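Local coordinates for protein transcriptional regulator KdgR (Pseudomonas aeruginosa, PDB 5Y6I) that probably acts as a DNA-binding transcription factor of the IclR family, pairing a helix-turn-helix domain with a GAF-like C-terminal domain, at residues 97-102 with 125-129; 113-117 with 151-155. One frame throughout, in Å; residues are numbered along the deposited sequence.

Interaction 1. Residues 97-102 with 125-129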
# COMPACT_ATOMS: atom_id res chain seq x y z
N ALA A 97 2.98 -13.17 6.37
CA ALA A 97 3.13 -13.52 7.78
C ALA A 97 3.14 -15.03 8.04
O ALA A 97 3.67 -15.46 9.07
CB ALA A 97 2.01 -12.90 8.61
N ALA A 98 2.59 -15.82 7.11
CA ALA A 98 2.30 -17.21 7.40
C ALA A 98 3.54 -18.00 7.83
O ALA A 98 3.48 -18.79 8.78
CB ALA A 98 1.63 -17.85 6.18
N ALA A 99 4.68 -17.79 7.14
CA ALA A 99 5.89 -18.53 7.53
C ALA A 99 6.46 -18.02 8.85
O ALA A 99 6.69 -18.85 9.75
CB ALA A 99 6.93 -18.50 6.41
N PRO A 100 6.72 -16.72 9.04
CA PRO A 100 7.34 -16.29 10.31
C PRO A 100 6.46 -16.56 11.54
O PRO A 100 7.01 -16.72 12.64
CB PRO A 100 7.58 -14.80 10.09
CG PRO A 100 7.66 -14.64 8.58
CD PRO A 100 6.65 -15.62 8.06
N LEU A 101 5.14 -16.60 11.38
CA LEU A 101 4.27 -16.97 12.50
C LEU A 101 4.61 -18.38 12.98
O LEU A 101 4.78 -18.62 14.19
CB LEU A 101 2.80 -16.90 12.07
CG LEU A 101 1.77 -17.16 13.18
CD1 LEU A 101 1.64 -15.98 14.14
CD2 LEU A 101 0.40 -17.51 12.63
N ALA A 102 4.74 -19.31 12.04
CA ALA A 102 5.03 -20.69 12.40
C ALA A 102 6.44 -20.82 12.97
O ALA A 102 6.68 -21.63 13.88
CB ALA A 102 4.85 -21.57 11.17
N VAL A 125 -7.48 -14.51 12.46
CA VAL A 125 -7.63 -15.09 11.13
C VAL A 125 -6.64 -16.21 10.87
O VAL A 125 -6.68 -16.81 9.78
CB VAL A 125 -7.52 -14.02 10.03
CG1 VAL A 125 -8.72 -13.07 10.10
CG2 VAL A 125 -6.19 -13.29 10.13
N GLN A 126 -5.75 -16.52 11.81
CA GLN A 126 -4.70 -17.48 11.55
C GLN A 126 -3.96 -17.78 12.86
O GLN A 126 -3.65 -16.86 13.61
CB GLN A 126 -3.77 -16.92 10.46
CG GLN A 126 -2.32 -17.24 10.55
CD GLN A 126 -1.57 -16.84 9.27
OE1 GLN A 126 -2.06 -16.06 8.46
NE2 GLN A 126 -0.39 -17.39 9.09
N VAL A 127 -3.69 -19.07 13.12
CA VAL A 127 -3.25 -19.53 14.44
C VAL A 127 -2.22 -20.64 14.31
O VAL A 127 -2.47 -21.66 13.65
CB VAL A 127 -4.43 -20.04 15.29
CG1 VAL A 127 -3.92 -20.86 16.48
CG2 VAL A 127 -5.27 -18.92 15.73
N GLU A 128 -1.10 -20.50 15.01
CA GLU A 128 -0.11 -21.57 15.13
C GLU A 128 -0.10 -22.03 16.58
O GLU A 128 0.35 -21.29 17.46
CB GLU A 128 1.28 -21.11 14.68
CG GLU A 128 1.48 -21.02 13.17
CD GLU A 128 1.30 -22.33 12.44
OE1 GLU A 128 1.38 -23.42 13.06
OE2 GLU A 128 1.10 -22.28 11.22
N GLN A 129 -0.57 -23.25 16.83
CA GLN A 129 -0.71 -23.71 18.20
C GLN A 129 0.60 -24.28 18.72
O GLN A 129 1.49 -24.68 17.97
CB GLN A 129 -1.82 -24.76 18.31
CG GLN A 129 -3.13 -24.34 17.67
CD GLN A 129 -4.25 -25.31 18.02
OE1 GLN A 129 -3.99 -26.43 18.47
NE2 GLN A 129 -5.49 -24.88 17.83

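Interaction 2. Residues 113-117 with 151-155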
# COMPACT_ATOMS: atom_id res chain seq x y z
N PHE A 113 -0.72 -16.06 17.13
CA PHE A 113 -1.83 -15.85 16.22
C PHE A 113 -1.71 -14.50 15.51
O PHE A 113 -1.02 -13.58 15.97
CB PHE A 113 -3.20 -15.97 16.93
CG PHE A 113 -3.41 -15.03 18.11
CD1 PHE A 113 -4.16 -13.87 17.97
CD2 PHE A 113 -2.95 -15.38 19.38
CE1 PHE A 113 -4.39 -13.04 19.09
CE2 PHE A 113 -3.18 -14.56 20.49
CZ PHE A 113 -3.89 -13.39 20.34
N LEU A 114 -2.37 -14.41 14.36
CA LEU A 114 -2.45 -13.17 13.60
C LEU A 114 -3.90 -12.70 13.59
O LEU A 114 -4.82 -13.48 13.33
CB LEU A 114 -1.95 -13.36 12.17
CG LEU A 114 -1.64 -12.08 11.37
CD1 LEU A 114 -0.36 -11.42 11.87
CD2 LEU A 114 -1.52 -12.40 9.90
N ALA A 115 -4.09 -11.42 13.90
CA ALA A 115 -5.40 -10.79 13.85
C ALA A 115 -5.33 -9.57 12.94
O ALA A 115 -4.30 -8.90 12.86
CB ALA A 115 -5.87 -10.37 15.23
N VAL A 116 -6.44 -9.31 12.25
CA VAL A 116 -6.63 -8.11 11.45
C VAL A 116 -7.88 -7.39 11.96
O VAL A 116 -8.64 -7.93 12.76
CB VAL A 116 -6.77 -8.41 9.95
CG1 VAL A 116 -5.55 -9.23 9.44
CG2 VAL A 116 -8.11 -9.13 9.69
N TRP A 117 -8.09 -6.18 11.46
CA TRP A 117 -9.18 -5.32 11.94
C TRP A 117 -10.39 -5.47 11.02
O TRP A 117 -10.31 -5.16 9.82
CB TRP A 117 -8.71 -3.87 12.02
CG TRP A 117 -9.73 -2.92 12.55
CD1 TRP A 117 -10.52 -2.05 11.83
CD2 TRP A 117 -10.12 -2.76 13.92
NE1 TRP A 117 -11.33 -1.34 12.67
CE2 TRP A 117 -11.11 -1.75 13.96
CE3 TRP A 117 -9.70 -3.34 15.11
CZ2 TRP A 117 -11.70 -1.33 15.15
CZ3 TRP A 117 -10.28 -2.92 16.30
CH2 TRP A 117 -11.28 -1.93 16.31
N THR A 151 -4.29 -7.99 21.94
CA THR A 151 -4.51 -7.73 20.53
C THR A 151 -5.37 -6.48 20.32
O THR A 151 -5.11 -5.67 19.43
CB THR A 151 -5.18 -8.95 19.91
OG1 THR A 151 -4.46 -10.13 20.31
CG2 THR A 151 -5.21 -8.86 18.43
N GLY A 152 -6.40 -6.32 21.15
CA GLY A 152 -7.27 -5.16 21.02
C GLY A 152 -6.60 -3.88 21.44
O GLY A 152 -6.91 -2.81 20.90
N LEU A 153 -5.67 -3.96 22.40
CA LEU A 153 -5.01 -2.74 22.86
C LEU A 153 -4.02 -2.22 21.82
O LEU A 153 -3.91 -1.00 21.62
CB LEU A 153 -4.32 -2.97 24.21
CG LEU A 153 -5.24 -3.28 25.39
CD1 LEU A 153 -4.68 -2.78 26.71
CD2 LEU A 153 -6.61 -2.68 25.17
N VAL A 154 -3.28 -3.11 21.15
CA VAL A 154 -2.37 -2.64 20.12
C VAL A 154 -3.14 -1.94 19.01
O VAL A 154 -2.79 -0.83 18.59
CB VAL A 154 -1.51 -3.78 19.56
CG1 VAL A 154 -0.62 -3.23 18.40
CG2 VAL A 154 -0.66 -4.42 20.66
N PHE A 155 -4.22 -2.56 18.53
CA PHE A 155 -5.12 -1.90 17.59
C PHE A 155 -5.50 -0.49 18.07
O PHE A 155 -5.22 0.51 17.40
CB PHE A 155 -6.36 -2.77 17.35
CG PHE A 155 -6.15 -3.91 16.35
CD1 PHE A 155 -5.65 -3.66 15.08
CD2 PHE A 155 -6.47 -5.22 16.68
CE1 PHE A 155 -5.48 -4.70 14.16
CE2 PHE A 155 -6.29 -6.27 15.76
CZ PHE A 155 -5.79 -6.00 14.50

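Interaction 1. Residues 97-102 with 125-129
Glu-128 and Gln-126 reach from strand 125-128 to Ala-98, Leu-101 and Ala-102 on helix 97-102, whose axis runs 8.8 Å from that of the strand at 29°. The side chain of Glu-128 can be followed outward. Its CB points at the helix, and CG then touches two residues at once, Ala-102 CA at 3.6 Å and Leu-101 CD2 at 3.7 Å. The chain bends at the next bond (chi2 -61°), which lays the carboxylate beside the helix: CD is 3.8 Å from Ala-102 CB, and OE2 rests against the same methyl. The other oxygen, OE1, forms a salt bridge with Arg-105, three residues beyond Ala-102 on helix 93-108, so the charge is paired outside the two segments while the aliphatic part packs.

Gln-126 lies two residues earlier on the same face of the strand. It is extended beyond CG and runs alongside Leu-101 with the opposite heading, its CG 3.4 Å from Leu-101 CD2. The amide end reaches Ala-98, where NE2 comes nearest to CA and CB; no hydrogen bond crosses this contact. In Leu-101, chi1 (-175°) carries CG toward the strand, and the turn at chi2 sets CD2 against CG of both Gln-126 and Glu-128. Leu-101 also touches Cys-112 of the adjoining strand 111-118.

Both Val-125 and Gln-126 hydrogen-bond through their backbones to the single residue Leu-114, a classic beta bulge. A helix lying along the outermost strand of an antiparallel sheet within this chain fits the GAF-like effector domain of IclR regulators.

Interaction 2. Residues 113-117 with 151-155
Phe-113, Ala-115 and Trp-117 meet Thr-151 and Phe-155 where helix 151-155 lies over the antiparallel sheet of the GAF-like domain. The strand and helix axes pass 9.9 Å apart at 44°, a helix-on-sheet arrangement in which alternate residues of the strand supply the contact.

Phe-113 starts off to one side of the helix. A chi1 of 57° wedges CG in between the main-chain N and C, and the ring turns so that the CE1–CZ edge meets the hydroxyl of Thr-151; OG1 lies near the ring plane, 3.2 Å from CE1. Other side chains, including Leu-144 and Val-230, also pack on Phe-113, and its carbonyl oxygen accepts a hydrogen bond from Thr-228 OG1, tying it to the neighbouring strand 223-232.

Ala-115 points toward the helix. Its small methyl allows close approach: CB lies 3.6 Å from Thr-151 CG2 and also borders Phe-155 CE2. The backbone takes part as well, since Ala-115 O lies at the edge of the Phe-155 ring, 3.6 Å from CZ.

Val-116 directs its side chain away, but its carbonyl carbon remains beside Phe-155 CZ. The Phe-155 ring thus spans the strand from Ala-115 to Trp-117. The indole lies obliquely to it, the six-membered ring and phenyl centroids being 5.4 Å apart with planes at 54°. Trp-117 also packs on Val-131 of the second subunit, placing this end of the contact near the dimer partner. Over one face of the phenyl, Trp-117 CE3 sits 3.8 Å from Phe-155 CG, offset toward the rim.

Overall arrangement
Both contacts pack a helix on the same antiparallel sheet, and their centres are 14 Å apart. Strands 111-118 and 121-128 are neighbours, joined by probable backbone hydrogen bonds between Leu-114 and the Val-125/Gln-126 bulge. The alternation of strand 111-118 separates the two sides: Leu-114 turns away from helix 150-158 and touches Ala-97 of helix 93-108, while its neighbours in sequence serve helix 150-158 on the other side. Interaction 1 lies on the outermost strand of the sheet within this chain and is partly buried, combining alkyl contacts with polar side-chain ends. Interaction 2, on an inner strand, is buried and largely aromatic, with a threonine hydroxyl and a backbone carbonyl oxygen at ring edges.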